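Local structure of rhizavidin (Rhizobium etli, 3EW1) at the interface of chains A and B. The protein binds biotin with high affinity as a dimeric member of the avidin family. Sequence-based numbering; all coordinates share one arbitrary frame. Chains: chain A/B, rhizavidin.

The interface of chains A and B. Residues chain A 86, 101-103, 114, 116; chain B 86, 101-104, 114, 116.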
loop_
_atom_site.group_PDB
_atom_site.type_symbol
_atom_site.label_atom_id
_atom_site.label_comp_id
_atom_site.label_asym_id
_atom_site.label_seq_id
_atom_site.Cartn_x
_atom_site.Cartn_y
_atom_site.Cartn_z
ATOM N N THR A 86 -6.402 -1.922 4.127
ATOM C CA THR A 86 -6.398 -3.357 3.827
ATOM C C THR A 86 -7.820 -3.846 3.997
ATOM O O THR A 86 -8.496 -3.521 4.983
ATOM C CB THR A 86 -5.475 -4.126 4.815
ATOM O OG1 THR A 86 -4.195 -3.477 4.852
ATOM C CG2 THR A 86 -5.278 -5.570 4.356
ATOM N N SER A 101 -9.826 -1.692 6.823
ATOM C CA SER A 101 -9.209 -1.120 8.023
ATOM C C SER A 101 -8.018 -0.321 7.540
ATOM O O SER A 101 -7.373 -0.686 6.565
ATOM C CB SER A 101 -8.702 -2.210 8.947
ATOM O OG SER A 101 -9.782 -2.881 9.514
ATOM N N TRP A 102 -7.744 0.799 8.209
ATOM C CA TRP A 102 -6.565 1.594 7.844
ATOM C C TRP A 102 -5.714 1.951 9.051
ATOM O O TRP A 102 -6.197 1.957 10.204
ATOM C CB TRP A 102 -6.938 2.877 7.095
ATOM C CG TRP A 102 -7.970 3.774 7.747
ATOM C CD1 TRP A 102 -9.307 3.869 7.419
ATOM C CD2 TRP A 102 -7.757 4.721 8.806
ATOM N NE1 TRP A 102 -9.922 4.809 8.198
ATOM C CE2 TRP A 102 -8.999 5.352 9.054
ATOM C CE3 TRP A 102 -6.626 5.116 9.554
ATOM C CZ2 TRP A 102 -9.166 6.333 10.024
ATOM C CZ3 TRP A 102 -6.799 6.108 10.532
ATOM C CH2 TRP A 102 -8.057 6.691 10.766
ATOM N N ASN A 103 -4.457 2.221 8.741
ATOM C CA ASN A 103 -3.474 2.760 9.706
ATOM C C ASN A 103 -2.959 4.036 9.089
ATOM O O ASN A 103 -2.666 4.074 7.889
ATOM C CB ASN A 103 -2.312 1.765 9.871
ATOM C CG ASN A 103 -2.672 0.587 10.754
ATOM O OD1 ASN A 103 -3.291 0.748 11.813
ATOM N ND2 ASN A 103 -2.318 -0.608 10.318
ATOM N N ILE A 114 0.780 5.841 15.175
ATOM C CA ILE A 114 -0.061 5.180 14.173
ATOM C C ILE A 114 -1.467 5.180 14.733
ATOM O O ILE A 114 -1.691 4.673 15.848
ATOM C CB ILE A 114 0.387 3.722 13.866
ATOM C CG1 ILE A 114 1.911 3.560 13.831
ATOM C CG2 ILE A 114 -0.233 3.214 12.566
ATOM C CD1 ILE A 114 2.602 4.188 12.683
ATOM N N GLN A 116 -5.523 4.215 13.974
ATOM C CA GLN A 116 -6.250 3.163 13.270
ATOM C C GLN A 116 -7.670 3.592 13.041
ATOM O O GLN A 116 -8.212 4.382 13.805
ATOM C CB GLN A 116 -6.271 1.894 14.117
ATOM C CG GLN A 116 -4.885 1.402 14.502
ATOM C CD GLN A 116 -4.949 0.024 15.098
ATOM O OE1 GLN A 116 -5.443 -0.168 16.220
ATOM N NE2 GLN A 116 -4.472 -0.964 14.342
ATOM N N THR B 86 1.919 0.030 7.331
ATOM C CA THR B 86 2.045 1.491 7.423
ATOM C C THR B 86 3.029 1.766 8.555
ATOM O O THR B 86 2.941 1.107 9.575
ATOM C CB THR B 86 0.644 2.119 7.716
ATOM O OG1 THR B 86 -0.357 1.519 6.870
ATOM C CG2 THR B 86 0.676 3.618 7.486
ATOM N N SER B 101 2.898 -1.082 11.468
ATOM C CA SER B 101 1.688 -1.890 11.823
ATOM C C SER B 101 1.178 -2.434 10.553
ATOM O O SER B 101 1.289 -1.761 9.529
ATOM C CB SER B 101 0.603 -0.995 12.411
ATOM O OG SER B 101 1.076 -0.489 13.673
ATOM N N TRP B 102 0.602 -3.638 10.622
ATOM C CA TRP B 102 0.005 -4.266 9.430
ATOM C C TRP B 102 -1.367 -4.794 9.734
ATOM O O TRP B 102 -1.726 -5.107 10.884
ATOM C CB TRP B 102 0.905 -5.356 8.839
ATOM C CG TRP B 102 1.373 -6.472 9.774
ATOM C CD1 TRP B 102 2.608 -6.600 10.379
ATOM C CD2 TRP B 102 0.620 -7.645 10.158
ATOM N NE1 TRP B 102 2.647 -7.756 11.130
ATOM C CE2 TRP B 102 1.448 -8.415 11.013
ATOM C CE3 TRP B 102 -0.675 -8.094 9.896
ATOM C CZ2 TRP B 102 1.022 -9.612 11.596
ATOM C CZ3 TRP B 102 -1.102 -9.301 10.474
ATOM C CH2 TRP B 102 -0.258 -10.041 11.311
ATOM N N ASN B 103 -2.147 -4.851 8.647
ATOM C CA ASN B 103 -3.416 -5.549 8.586
ATOM C C ASN B 103 -3.314 -6.642 7.533
ATOM O O ASN B 103 -2.698 -6.448 6.505
ATOM C CB ASN B 103 -4.545 -4.576 8.236
ATOM C CG ASN B 103 -4.893 -3.656 9.406
ATOM O OD1 ASN B 103 -5.074 -4.130 10.551
ATOM N ND2 ASN B 103 -5.064 -2.366 9.128
ATOM N N LEU B 104 -3.930 -7.783 7.825
ATOM C CA LEU B 104 -4.004 -8.903 6.893
ATOM C C LEU B 104 -5.487 -9.201 6.709
ATOM O O LEU B 104 -6.184 -9.527 7.682
ATOM C CB LEU B 104 -3.281 -10.135 7.487
ATOM C CG LEU B 104 -3.460 -11.539 6.893
ATOM C CD1 LEU B 104 -3.005 -11.559 5.445
ATOM C CD2 LEU B 104 -2.696 -12.586 7.723
ATOM N N ILE B 114 -10.093 -9.488 9.207
ATOM C CA ILE B 114 -8.835 -8.745 9.248
ATOM C C ILE B 114 -8.049 -9.154 10.512
ATOM O O ILE B 114 -8.591 -9.136 11.613
ATOM C CB ILE B 114 -9.087 -7.209 9.263
ATOM C CG1 ILE B 114 -10.088 -6.747 8.189
ATOM C CG2 ILE B 114 -7.753 -6.428 9.249
ATOM C CD1 ILE B 114 -9.859 -7.163 6.790
ATOM N N GLN B 116 -4.408 -8.229 12.766
ATOM C CA GLN B 116 -3.504 -7.083 12.941
ATOM C C GLN B 116 -2.229 -7.490 13.610
ATOM O O GLN B 116 -2.213 -8.441 14.389
ATOM C CB GLN B 116 -4.153 -6.025 13.816
ATOM C CG GLN B 116 -5.540 -5.606 13.357
ATOM C CD GLN B 116 -6.018 -4.378 14.083
ATOM O OE1 GLN B 116 -5.906 -4.294 15.306
ATOM N NE2 GLN B 116 -6.531 -3.406 13.341
HETATM O O HOH W 1 -3.996 -1.392 6.599
HETATM O O HOH W 2 -1.428 -0.836 7.578
HETATM O O HOH W 3 -5.889 -0.814 11.476
#
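Two copies of one strand face each other across the two-fold axis of the rhizavidin dimer, and Asn103, which buries more surface than any other residue of the patch, lies close to the axis in each. In B:Asn103, CB lies against A:Thr86, 3.6 Å from its CB, the two side chains crossing obliquely; threonine suits this place because its branched carbon packs while its hydroxyl still bonds. The A:Thr86 methyl CG2, anti to the backbone N, rests against the backbone of B:Asn103. CG of B:Asn103, anti to its own carbonyl carbon (chi1 -73°), carries the amide towards the axis and past CB of A:Ser101, a side chain small enough to let it pass close by. At the tip, B:Asn103 ND2 meets A:Asn103 ND2 at 3.5 Å, with the amide planes 18° apart. These nitrogens are not paired with each other; waters take their N-H groups instead. One N-H of B:Asn103 ND2 points to water 1, 2.9 Å away, which also bonds A:Thr86 OG1, and the other to water 3 (169° at H), held in turn by the backbone O of A:Trp102 and OD1 of A:Asn103. Water 1 and its twin, water 2, are bonded to each other and so link the two halves. B:Asn103 OD1 receives a rather bent bond from B:Gln116 NE2 at 3.2 Å, on a lone pair in the carbonyl plane, which probably helps set which way round the amide lies. Asparagine's short amide thus serves both waters and glutamine. Glutamine, extended beyond CG, reaches the Asn103 amide of its own chain, and A:Gln116 NE2 and B:Gln116 NE2 approach tip to tip at 3.3 Å, unbonded. Strands 81-92, 95-107 and 112-124 of chain A, with their counterparts in chain B, bring these residues together on the outer wall of the avidin beta-barrel, where the two barrels abut.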